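Local coordinates for protein 3,5-epimerase/4-reductase (Arabidopsis thaliana, PDB 4QQR) that converts dTDP-4-keto-6-deoxy-glucose into dTDP-L-rhamnose, epimerising two sugar carbons and then reducing the 4-keto group with NADPH, and can also form UDP-L-rhamnose, at residues 14-19 and 59-64; 208-213 and 274-279; 218-223 and 265-270; 237-242 and 290-295. All blocks are in the same frame, centred on the assembly; numbering follows the deposited sequence.

Contact 1: residues 14-19 and 59-64; sequences NFLIYG and VKPSHV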
# COMPACT_ATOMS: atom_id res chain seq x y z
N ASN A 14 16.46 23.43 -10.75
CA ASN A 14 15.23 24.07 -10.30
C ASN A 14 14.42 23.07 -9.52
O ASN A 14 13.84 22.15 -10.11
CB ASN A 14 14.41 24.54 -11.51
CG ASN A 14 13.16 25.32 -11.12
OD1 ASN A 14 12.92 25.60 -9.94
ND2 ASN A 14 12.35 25.68 -12.11
N PHE A 15 14.35 23.22 -8.21
CA PHE A 15 13.75 22.16 -7.39
C PHE A 15 12.34 22.45 -6.98
O PHE A 15 12.03 23.55 -6.49
CB PHE A 15 14.58 21.87 -6.14
CG PHE A 15 15.97 21.37 -6.43
CD1 PHE A 15 16.34 20.98 -7.71
CD2 PHE A 15 16.90 21.27 -5.41
CE1 PHE A 15 17.62 20.52 -7.96
CE2 PHE A 15 18.18 20.81 -5.67
CZ PHE A 15 18.54 20.43 -6.94
N LEU A 16 11.47 21.47 -7.18
CA LEU A 16 10.13 21.50 -6.60
C LEU A 16 10.20 20.72 -5.29
O LEU A 16 10.64 19.57 -5.27
CB LEU A 16 9.10 20.92 -7.56
CG LEU A 16 7.63 20.90 -7.09
CD1 LEU A 16 7.13 22.31 -6.77
CD2 LEU A 16 6.72 20.22 -8.12
N ILE A 17 9.80 21.35 -4.20
CA ILE A 17 9.87 20.71 -2.89
C ILE A 17 8.49 20.62 -2.26
O ILE A 17 7.72 21.57 -2.29
CB ILE A 17 10.84 21.47 -1.96
CG1 ILE A 17 12.24 21.51 -2.59
CG2 ILE A 17 10.88 20.82 -0.59
CD1 ILE A 17 13.22 22.45 -1.88
N TYR A 18 8.16 19.46 -1.70
CA TYR A 18 6.90 19.30 -0.98
C TYR A 18 7.13 19.17 0.52
O TYR A 18 8.01 18.43 0.96
CB TYR A 18 6.07 18.14 -1.55
CG TYR A 18 5.41 18.53 -2.86
CD1 TYR A 18 6.05 18.29 -4.07
CD2 TYR A 18 4.19 19.18 -2.88
CE1 TYR A 18 5.47 18.67 -5.27
CE2 TYR A 18 3.60 19.57 -4.07
CZ TYR A 18 4.25 19.31 -5.27
OH TYR A 18 3.67 19.69 -6.45
N GLY A 19 6.36 19.93 1.29
CA GLY A 19 6.48 19.96 2.74
C GLY A 19 7.22 21.14 3.34
O GLY A 19 8.14 20.94 4.13
N VAL A 59 6.09 25.38 -12.32
CA VAL A 59 7.49 25.49 -11.86
C VAL A 59 8.50 25.02 -12.91
O VAL A 59 9.65 25.47 -12.93
CB VAL A 59 7.71 24.69 -10.56
CG1 VAL A 59 9.16 24.81 -10.06
CG2 VAL A 59 6.76 25.17 -9.49
N LYS A 60 8.06 24.11 -13.78
CA LYS A 60 8.94 23.46 -14.74
C LYS A 60 10.23 22.97 -14.07
O LYS A 60 11.33 23.34 -14.49
CB LYS A 60 9.24 24.41 -15.90
CG LYS A 60 8.02 24.88 -16.66
CD LYS A 60 8.21 26.31 -17.20
CE LYS A 60 6.89 27.11 -17.17
NZ LYS A 60 6.48 27.61 -18.50
N PRO A 61 10.09 22.15 -13.01
CA PRO A 61 11.25 21.81 -12.18
C PRO A 61 12.20 20.87 -12.90
O PRO A 61 11.78 20.19 -13.83
CB PRO A 61 10.62 21.07 -11.00
CG PRO A 61 9.42 20.39 -11.61
CD PRO A 61 8.90 21.37 -12.65
N SER A 62 13.46 20.84 -12.49
CA SER A 62 14.40 19.88 -13.03
C SER A 62 14.37 18.60 -12.18
O SER A 62 14.68 17.50 -12.68
CB SER A 62 15.82 20.46 -13.05
OG SER A 62 16.30 20.69 -11.74
N HIS A 63 14.04 18.75 -10.89
CA HIS A 63 13.95 17.63 -9.95
C HIS A 63 12.86 17.96 -8.92
O HIS A 63 12.48 19.13 -8.78
CB HIS A 63 15.28 17.38 -9.21
CG HIS A 63 16.48 17.23 -10.10
ND1 HIS A 63 16.99 18.28 -10.86
CD2 HIS A 63 17.31 16.18 -10.32
CE1 HIS A 63 18.05 17.86 -11.52
NE2 HIS A 63 18.27 16.59 -11.21
N VAL A 64 12.39 16.95 -8.19
CA VAL A 64 11.29 17.08 -7.23
C VAL A 64 11.67 16.43 -5.90
O VAL A 64 12.28 15.38 -5.88
CB VAL A 64 9.96 16.42 -7.75
CG1 VAL A 64 8.87 16.41 -6.67
CG2 VAL A 64 9.46 17.10 -9.02
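Strand 14-18, first in the chain but inside the parallel Rossmann sheet, lies beside strand 63-66, F15 bridging to H63 and L16 to V64. Helix 49-59 leads into the second segment, V59 being its last residue, and its side chains D55 and I56 pack on L16. L16 N donates an almost straight bond to H63 O (3.0 Å, 174°). Just before H63, S62 is joined to N14 twice: its backbone N reaches N14 O (2.7 Å) and its OG accepts from N14 N (2.9 Å). That same hydroxyl also shares a hydrogen bond with H63 ND1. On the face bearing F15 and H63, the two side chains run side by side and their rings form an offset edge-to-face pair, the edge of F15 toward the face of H63, with centroids 5.5 Å apart. On the face of L16 and V64, L16 CB meets V64 CG2 and the edge of the Y18 ring meets V64 CG1; L16 CB also touches P61 CB (3.8 Å). The hydroxyl of Y18 is bonded to D55 of the helix. At the mouth of the pair, N14 holds CG anti to its backbone N (chi1 -176°), and its ND2 makes a weak bond of 2.8 Å to V59 O.

Contact 2: residues 208-213 and 274-279; sequences IEMAKR and TEFPEL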
# COMPACT_ATOMS: atom_id res chain seq x y z
N ILE A 208 20.72 16.63 -1.73
CA ILE A 208 20.69 17.55 -2.87
C ILE A 208 21.58 17.00 -3.99
O ILE A 208 21.23 17.07 -5.18
CB ILE A 208 21.16 19.00 -2.53
CG1 ILE A 208 20.38 19.63 -1.36
CG2 ILE A 208 21.09 19.89 -3.75
CD1 ILE A 208 18.89 19.54 -1.47
N GLU A 209 22.73 16.44 -3.60
CA GLU A 209 23.73 15.94 -4.55
C GLU A 209 23.27 14.66 -5.26
O GLU A 209 23.66 14.41 -6.41
CB GLU A 209 25.09 15.70 -3.87
CG GLU A 209 25.70 16.96 -3.27
CD GLU A 209 25.97 18.04 -4.32
OE1 GLU A 209 26.39 17.67 -5.45
OE2 GLU A 209 25.75 19.25 -4.02
N MET A 210 22.46 13.86 -4.57
CA MET A 210 21.94 12.61 -5.12
C MET A 210 21.00 12.91 -6.25
O MET A 210 21.06 12.27 -7.30
CB MET A 210 21.23 11.79 -4.04
CG MET A 210 22.17 11.33 -2.93
SD MET A 210 21.40 10.24 -1.72
CE MET A 210 21.38 8.70 -2.61
N ALA A 211 20.14 13.92 -6.03
CA ALA A 211 19.30 14.49 -7.08
C ALA A 211 20.14 14.96 -8.27
O ALA A 211 19.88 14.57 -9.41
CB ALA A 211 18.49 15.65 -6.52
N LYS A 212 21.16 15.78 -8.01
CA LYS A 212 22.03 16.25 -9.07
C LYS A 212 22.62 15.09 -9.89
O LYS A 212 22.82 15.22 -11.09
CB LYS A 212 23.12 17.16 -8.52
CG LYS A 212 22.65 18.57 -8.11
CD LYS A 212 23.76 19.32 -7.38
CE LYS A 212 23.48 20.81 -7.29
NZ LYS A 212 24.28 21.52 -6.22
N ARG A 213 22.88 13.95 -9.24
CA ARG A 213 23.48 12.80 -9.91
C ARG A 213 22.44 11.86 -10.46
O ARG A 213 22.77 10.76 -10.90
CB ARG A 213 24.36 12.03 -8.94
CG ARG A 213 25.50 12.83 -8.41
CD ARG A 213 26.41 11.98 -7.54
NE ARG A 213 27.31 12.80 -6.76
CZ ARG A 213 28.20 12.33 -5.88
NH1 ARG A 213 28.31 11.02 -5.67
NH2 ARG A 213 28.97 13.19 -5.22
N THR A 274 29.91 4.24 -0.53
CA THR A 274 30.53 3.99 -1.82
C THR A 274 30.28 5.16 -2.76
O THR A 274 31.18 5.57 -3.50
CB THR A 274 30.04 2.67 -2.42
OG1 THR A 274 30.59 1.57 -1.67
CG2 THR A 274 30.45 2.55 -3.88
N GLU A 275 29.07 5.70 -2.72
CA GLU A 275 28.70 6.86 -3.53
C GLU A 275 29.18 8.17 -2.91
O GLU A 275 29.33 9.16 -3.63
CB GLU A 275 27.17 6.89 -3.72
CG GLU A 275 26.68 7.97 -4.70
CD GLU A 275 27.16 7.73 -6.14
OE1 GLU A 275 27.11 6.55 -6.57
OE2 GLU A 275 27.61 8.70 -6.81
N PHE A 276 29.40 8.19 -1.60
CA PHE A 276 29.88 9.40 -0.90
C PHE A 276 30.98 9.08 0.14
O PHE A 276 30.69 8.95 1.34
CB PHE A 276 28.71 10.12 -0.22
CG PHE A 276 27.71 10.70 -1.19
CD1 PHE A 276 27.90 11.97 -1.72
CD2 PHE A 276 26.60 9.97 -1.58
CE1 PHE A 276 27.00 12.49 -2.62
CE2 PHE A 276 25.69 10.49 -2.48
CZ PHE A 276 25.88 11.74 -3.00
N PRO A 277 32.24 8.95 -0.32
CA PRO A 277 33.40 8.58 0.53
C PRO A 277 33.62 9.53 1.72
O PRO A 277 34.10 9.14 2.78
CB PRO A 277 34.59 8.68 -0.44
CG PRO A 277 33.98 8.47 -1.81
CD PRO A 277 32.62 9.10 -1.74
N GLU A 278 33.27 10.78 1.52
CA GLU A 278 33.38 11.82 2.53
C GLU A 278 32.36 11.65 3.68
O GLU A 278 32.40 12.39 4.67
CB GLU A 278 33.15 13.14 1.83
CG GLU A 278 32.63 12.87 0.40
CD GLU A 278 31.79 14.00 -0.16
OE1 GLU A 278 31.09 13.75 -1.17
OE2 GLU A 278 31.84 15.12 0.39
N LEU A 279 31.43 10.70 3.55
CA LEU A 279 30.41 10.49 4.58
C LEU A 279 31.03 10.05 5.90
O LEU A 279 31.73 9.05 5.95
CB LEU A 279 29.36 9.49 4.13
CG LEU A 279 28.20 9.15 5.07
CD1 LEU A 279 27.38 10.37 5.37
CD2 LEU A 279 27.32 8.10 4.44
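R213 and F276 each hold CG anti to the carbonyl carbon (chi1 -62° and -66°), and their side chains reach toward each other tip to tip. R213 then runs extended from CG to NE, which carries its guanidinium to the end of helix 270-275. There NH1 is a double donor, 2.7 Å from E275 OE2 in a salt bridge and 2.9 Å from the backbone E275 O; both acceptors lie close to the guanidinium plane. OE2 is engaged through its anti lone pair. With NH1 held in this way, the guanidinium turns one face to the F276 ring at a tilt of 22°, with R213 NH2 lying 3.3 Å from F276 CE1 toward the border of the ring. Helix 200-212 also meets the phenyl. M210 CG approaches F276 CE2 at 3.6 Å, and the sulfur beyond it makes an oblique Met-aromatic contact, SD lying 5.5 Å from the ring centroid. At the ring edge stands E209 CB, 3.9 Å from F276 CE1, and I206, one turn earlier, also packs on this phenyl. An alanine at F276 would probably open a gap beside M210 and leave one face of the R213 guanidinium without its flat ring neighbour. The contact joins a buried phenyl to an exposed ion pair, and R213, whose NH1 meets both a carboxylate and the carbonyl at a helix C-terminus, is likely to have its positive charge favoured by both.

Contact 3: residues 218-223 and 265-270; sequences IYNFTN and NELDAT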
# COMPACT_ATOMS: atom_id res chain seq x y z
N ILE A 218 16.65 2.43 -3.62
CA ILE A 218 16.63 2.64 -2.18
C ILE A 218 18.04 2.96 -1.66
O ILE A 218 19.00 2.33 -2.06
CB ILE A 218 16.04 1.41 -1.45
CG1 ILE A 218 14.56 1.26 -1.79
CG2 ILE A 218 16.23 1.52 0.06
CD1 ILE A 218 13.94 -0.09 -1.38
N TYR A 219 18.15 3.96 -0.78
CA TYR A 219 19.39 4.15 -0.03
C TYR A 219 19.10 4.24 1.45
O TYR A 219 18.26 5.05 1.88
CB TYR A 219 20.13 5.43 -0.45
CG TYR A 219 20.75 5.39 -1.82
CD1 TYR A 219 19.96 5.56 -2.96
CD2 TYR A 219 22.12 5.21 -1.99
CE1 TYR A 219 20.51 5.54 -4.23
CE2 TYR A 219 22.68 5.18 -3.27
CZ TYR A 219 21.87 5.35 -4.38
OH TYR A 219 22.37 5.34 -5.67
N ASN A 220 19.77 3.39 2.23
CA ASN A 220 19.89 3.59 3.66
C ASN A 220 20.53 4.96 3.83
O ASN A 220 21.54 5.25 3.19
CB ASN A 220 20.77 2.49 4.29
CG ASN A 220 20.04 1.14 4.47
OD1 ASN A 220 18.80 1.07 4.47
ND2 ASN A 220 20.81 0.09 4.64
N PHE A 221 19.94 5.80 4.66
CA PHE A 221 20.30 7.22 4.70
C PHE A 221 20.57 7.68 6.14
O PHE A 221 20.07 8.71 6.60
CB PHE A 221 19.22 8.09 4.02
CG PHE A 221 19.74 9.36 3.40
CD1 PHE A 221 20.68 9.31 2.38
CD2 PHE A 221 19.32 10.59 3.85
CE1 PHE A 221 21.17 10.46 1.82
CE2 PHE A 221 19.82 11.75 3.28
CZ PHE A 221 20.75 11.67 2.26
N THR A 222 21.36 6.89 6.85
CA THR A 222 21.79 7.21 8.19
C THR A 222 23.29 7.22 8.08
O THR A 222 23.83 6.69 7.12
CB THR A 222 21.34 6.14 9.19
OG1 THR A 222 21.55 4.84 8.62
CG2 THR A 222 19.88 6.29 9.48
N ASN A 223 23.96 7.86 9.03
CA ASN A 223 25.42 7.87 9.06
C ASN A 223 25.91 6.48 9.39
O ASN A 223 25.21 5.72 10.05
CB ASN A 223 25.94 8.85 10.11
CG ASN A 223 25.65 10.27 9.75
OD1 ASN A 223 24.52 10.73 9.89
ND2 ASN A 223 26.67 10.99 9.29
N ASN A 265 17.58 -0.73 15.39
CA ASN A 265 18.33 -1.40 14.33
C ASN A 265 19.62 -0.70 13.96
O ASN A 265 19.85 0.45 14.35
CB ASN A 265 17.46 -1.60 13.07
CG ASN A 265 17.11 -0.28 12.35
OD1 ASN A 265 17.98 0.52 12.01
ND2 ASN A 265 15.83 -0.07 12.12
N GLU A 266 20.44 -1.41 13.19
CA GLU A 266 21.56 -0.82 12.45
C GLU A 266 21.29 -0.94 10.94
O GLU A 266 20.82 -1.98 10.49
CB GLU A 266 22.89 -1.50 12.81
CG GLU A 266 24.08 -0.93 12.02
CD GLU A 266 25.45 -1.47 12.46
OE1 GLU A 266 25.53 -2.25 13.44
OE2 GLU A 266 26.45 -1.12 11.79
N LEU A 267 21.58 0.12 10.18
CA LEU A 267 21.37 0.14 8.73
C LEU A 267 22.72 0.14 8.06
O LEU A 267 23.55 1.00 8.37
CB LEU A 267 20.59 1.39 8.32
CG LEU A 267 19.09 1.30 8.06
CD1 LEU A 267 18.45 0.18 8.84
CD2 LEU A 267 18.40 2.61 8.40
N ASP A 268 22.94 -0.81 7.15
CA ASP A 268 24.20 -0.91 6.41
C ASP A 268 24.42 0.34 5.54
O ASP A 268 23.60 0.67 4.69
CB ASP A 268 24.19 -2.16 5.53
CG ASP A 268 25.59 -2.58 5.08
OD1 ASP A 268 25.86 -3.80 5.06
OD2 ASP A 268 26.42 -1.70 4.75
N ALA A 269 25.54 1.02 5.75
CA ALA A 269 25.81 2.27 5.03
C ALA A 269 26.73 2.12 3.82
O ALA A 269 27.11 3.11 3.20
CB ALA A 269 26.35 3.34 5.99
N THR A 270 27.07 0.88 3.48
CA THR A 270 27.97 0.59 2.37
C THR A 270 27.59 1.31 1.08
O THR A 270 28.42 2.00 0.47
CB THR A 270 28.04 -0.92 2.11
OG1 THR A 270 28.49 -1.57 3.30
CG2 THR A 270 28.97 -1.24 0.96
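N220 and T222 press on L267 and D268 in the buried part of this contact. N220 ND2 donates to D268 O, and the bond is 2.9 Å long, nearly straight at 170° and in the plane of the amide. ND2 also has F131 O as a partner, and OD1 accepts from R165 NH1, so both ends of the buried amide are satisfied and its rotation is fixed. L267 crosses it obliquely, with CG 3.6 Å from N220 OD1. T222 meets the same leucine at about a right angle: OG1, placed between the backbone N and the carbonyl carbon (chi1 43°), lies 3.6 Å from L267 CB. Toward the solvent the fit slackens. A269 touches T222 O with CB alone, at 4.3 Å, while the carboxylate of D268 turns back on its own segment. Its OD2 accepts from T270 N (2.9 Å), closing an Asx turn, and from T270 OG1 as well. A269 is the N-cap of helix 270-275, and N220 lies on strand 217-220, outermost within this chain in the parallel Rossmann sheet. The loop leading into helix 270-275 is thus fastened to the edge strand by an asparagine side chain, in a fold of the extended short-chain dehydrogenase type.

Contact 4: residues 237-242 and 290-295; sequences RDYIDP and VFEPNK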
# COMPACT_ATOMS: atom_id res chain seq x y z
N ARG A 237 26.27 16.30 27.81
CA ARG A 237 26.80 16.73 29.10
C ARG A 237 28.12 17.45 28.98
O ARG A 237 28.29 18.51 29.57
CB ARG A 237 26.94 15.53 30.04
CG ARG A 237 27.55 15.87 31.39
CD ARG A 237 28.17 14.62 32.02
NE ARG A 237 29.10 13.97 31.09
CZ ARG A 237 29.39 12.67 31.10
NH1 ARG A 237 28.82 11.87 32.00
NH2 ARG A 237 30.24 12.17 30.22
N ASP A 238 29.07 16.90 28.23
CA ASP A 238 30.41 17.48 28.21
C ASP A 238 30.48 18.66 27.28
O ASP A 238 31.40 19.48 27.36
CB ASP A 238 31.49 16.46 27.83
CG ASP A 238 31.46 15.21 28.68
OD1 ASP A 238 31.03 15.29 29.85
OD2 ASP A 238 31.85 14.15 28.15
N TYR A 239 29.53 18.74 26.37
CA TYR A 239 29.56 19.83 25.41
C TYR A 239 28.63 20.98 25.77
O TYR A 239 29.02 22.15 25.69
CB TYR A 239 29.30 19.34 23.98
CG TYR A 239 30.49 18.65 23.35
CD1 TYR A 239 30.70 17.29 23.53
CD2 TYR A 239 31.41 19.35 22.57
CE1 TYR A 239 31.78 16.65 22.95
CE2 TYR A 239 32.49 18.72 21.99
CZ TYR A 239 32.67 17.36 22.18
OH TYR A 239 33.74 16.71 21.61
N ILE A 240 27.41 20.67 26.19
CA ILE A 240 26.47 21.76 26.39
C ILE A 240 26.12 22.03 27.86
O ILE A 240 26.10 23.18 28.30
CB ILE A 240 25.21 21.64 25.44
CG1 ILE A 240 23.97 21.21 26.22
CG2 ILE A 240 25.49 20.73 24.23
CD1 ILE A 240 23.05 22.37 26.65
N ASP A 241 25.87 20.98 28.64
CA ASP A 241 25.54 21.20 30.04
C ASP A 241 26.20 20.16 30.94
O ASP A 241 25.70 19.04 31.07
CB ASP A 241 24.02 21.20 30.23
CG ASP A 241 23.60 21.59 31.64
OD1 ASP A 241 24.11 22.61 32.16
OD2 ASP A 241 22.78 20.86 32.24
N PRO A 242 27.35 20.53 31.55
CA PRO A 242 28.12 19.64 32.43
C PRO A 242 27.33 19.21 33.67
O PRO A 242 27.63 18.17 34.28
CB PRO A 242 29.33 20.49 32.82
CG PRO A 242 29.48 21.46 31.68
CD PRO A 242 28.07 21.79 31.29
N VAL A 290 27.21 18.84 15.22
CA VAL A 290 26.20 19.11 16.23
C VAL A 290 26.77 19.72 17.50
O VAL A 290 26.39 20.82 17.88
CB VAL A 290 25.35 17.85 16.54
CG1 VAL A 290 24.31 18.17 17.60
CG2 VAL A 290 24.67 17.36 15.26
N PHE A 291 27.70 19.02 18.14
CA PHE A 291 28.20 19.41 19.46
C PHE A 291 29.28 20.51 19.50
O PHE A 291 29.16 21.45 20.29
CB PHE A 291 28.65 18.17 20.23
CG PHE A 291 27.52 17.23 20.57
CD1 PHE A 291 26.53 17.62 21.46
CD2 PHE A 291 27.46 15.95 20.02
CE1 PHE A 291 25.49 16.75 21.78
CE2 PHE A 291 26.42 15.09 20.35
CZ PHE A 291 25.44 15.49 21.23
N GLU A 292 30.31 20.41 18.67
CA GLU A 292 31.36 21.44 18.63
C GLU A 292 30.88 22.87 18.26
O GLU A 292 31.34 23.83 18.87
CB GLU A 292 32.54 21.04 17.74
CG GLU A 292 33.56 20.17 18.45
CD GLU A 292 34.70 19.76 17.54
OE1 GLU A 292 34.66 20.14 16.35
OE2 GLU A 292 35.63 19.05 18.00
N PRO A 293 29.98 23.01 17.27
CA PRO A 293 29.51 24.38 17.03
C PRO A 293 28.35 24.77 17.96
O PRO A 293 27.55 25.65 17.64
CB PRO A 293 29.04 24.34 15.57
CG PRO A 293 28.58 22.92 15.38
CD PRO A 293 29.46 22.06 16.27
N ASN A 294 28.27 24.10 19.10
CA ASN A 294 27.30 24.46 20.12
C ASN A 294 27.91 24.55 21.53
O ASN A 294 27.18 24.55 22.52
CB ASN A 294 26.12 23.48 20.09
CG ASN A 294 24.99 23.96 19.19
OD1 ASN A 294 25.10 25.00 18.55
ND2 ASN A 294 23.91 23.21 19.15
N LYS A 295 29.24 24.63 21.63
CA LYS A 295 29.90 24.69 22.94
C LYS A 295 29.49 25.93 23.75
O LYS A 295 29.27 25.86 24.97
CB LYS A 295 31.42 24.66 22.76
CG LYS A 295 32.08 23.32 23.10
CD LYS A 295 31.99 22.97 24.60
CE LYS A 295 32.99 23.77 25.46
NZ LYS A 295 32.87 23.49 26.93
O HOH W 1 35.83 17.89 20.46
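The chain leaves helix 229-239 after Y239, while segment 290-295 continues from helix 282-291, and the two backbones come nearest at Y239 and K295, whose CA atoms are 5.5 Å apart. The later segment curls on itself, N294 N donating to F291 O, and N294 ND2 is bonded to S172 O. No direct hydrogen bond joins the two segments, and the contact is made mostly by side chains. Y239 provides the platform: F291 CB sits over one face of its ring, 3.9 Å from the centroid and 20° off the normal, a CH-pi contact. The phenyl of F291 continues past the tyrosine, and the two ring planes meet obliquely at 32°. Both helices belong to the C-terminal part of the chain, a region that in extended short-chain dehydrogenases generally forms the substrate-binding part, and they pack here at their C-terminal ends on the surface. E292 runs alongside Y239, its CG 4.0 Å from Y239 CE2. A water in the plane of the tyrosine ring stands 2.7 Å from Y239 OH and donates to E292 OE2. An alanine at Y239 would probably leave F291 CB without its aromatic platform and the water without its phenolic partner. K295 bends at chi2 (-67°), which brings CD to 3.3 Å from Y239 O, while I240 CG2 meets the edge of F291 at CD1.

How the contacts relate
Contacts 1, 2 and 3 form a continuous run through the Rossmann part. Contact 1 pairs neighbouring strands of the parallel sheet, and contact 3 sits on its outermost strand 217-220, their centres about 26 Å apart. Contact 2 joins them: helix 200-212 lays I208 on F15 and A211 on H63, and M210 packs on Y219 and F221 of contact 3. Contact 1 closes first along the chain, and the segments of contact 3 both fall between those of contact 2. Contact 4 stands apart, its nearest atoms about 9 Å from contact 3, and its segments alternate along the chain with those of contacts 2 and 3, so the chain passes back and forth between the sheet region and the C-terminal helices.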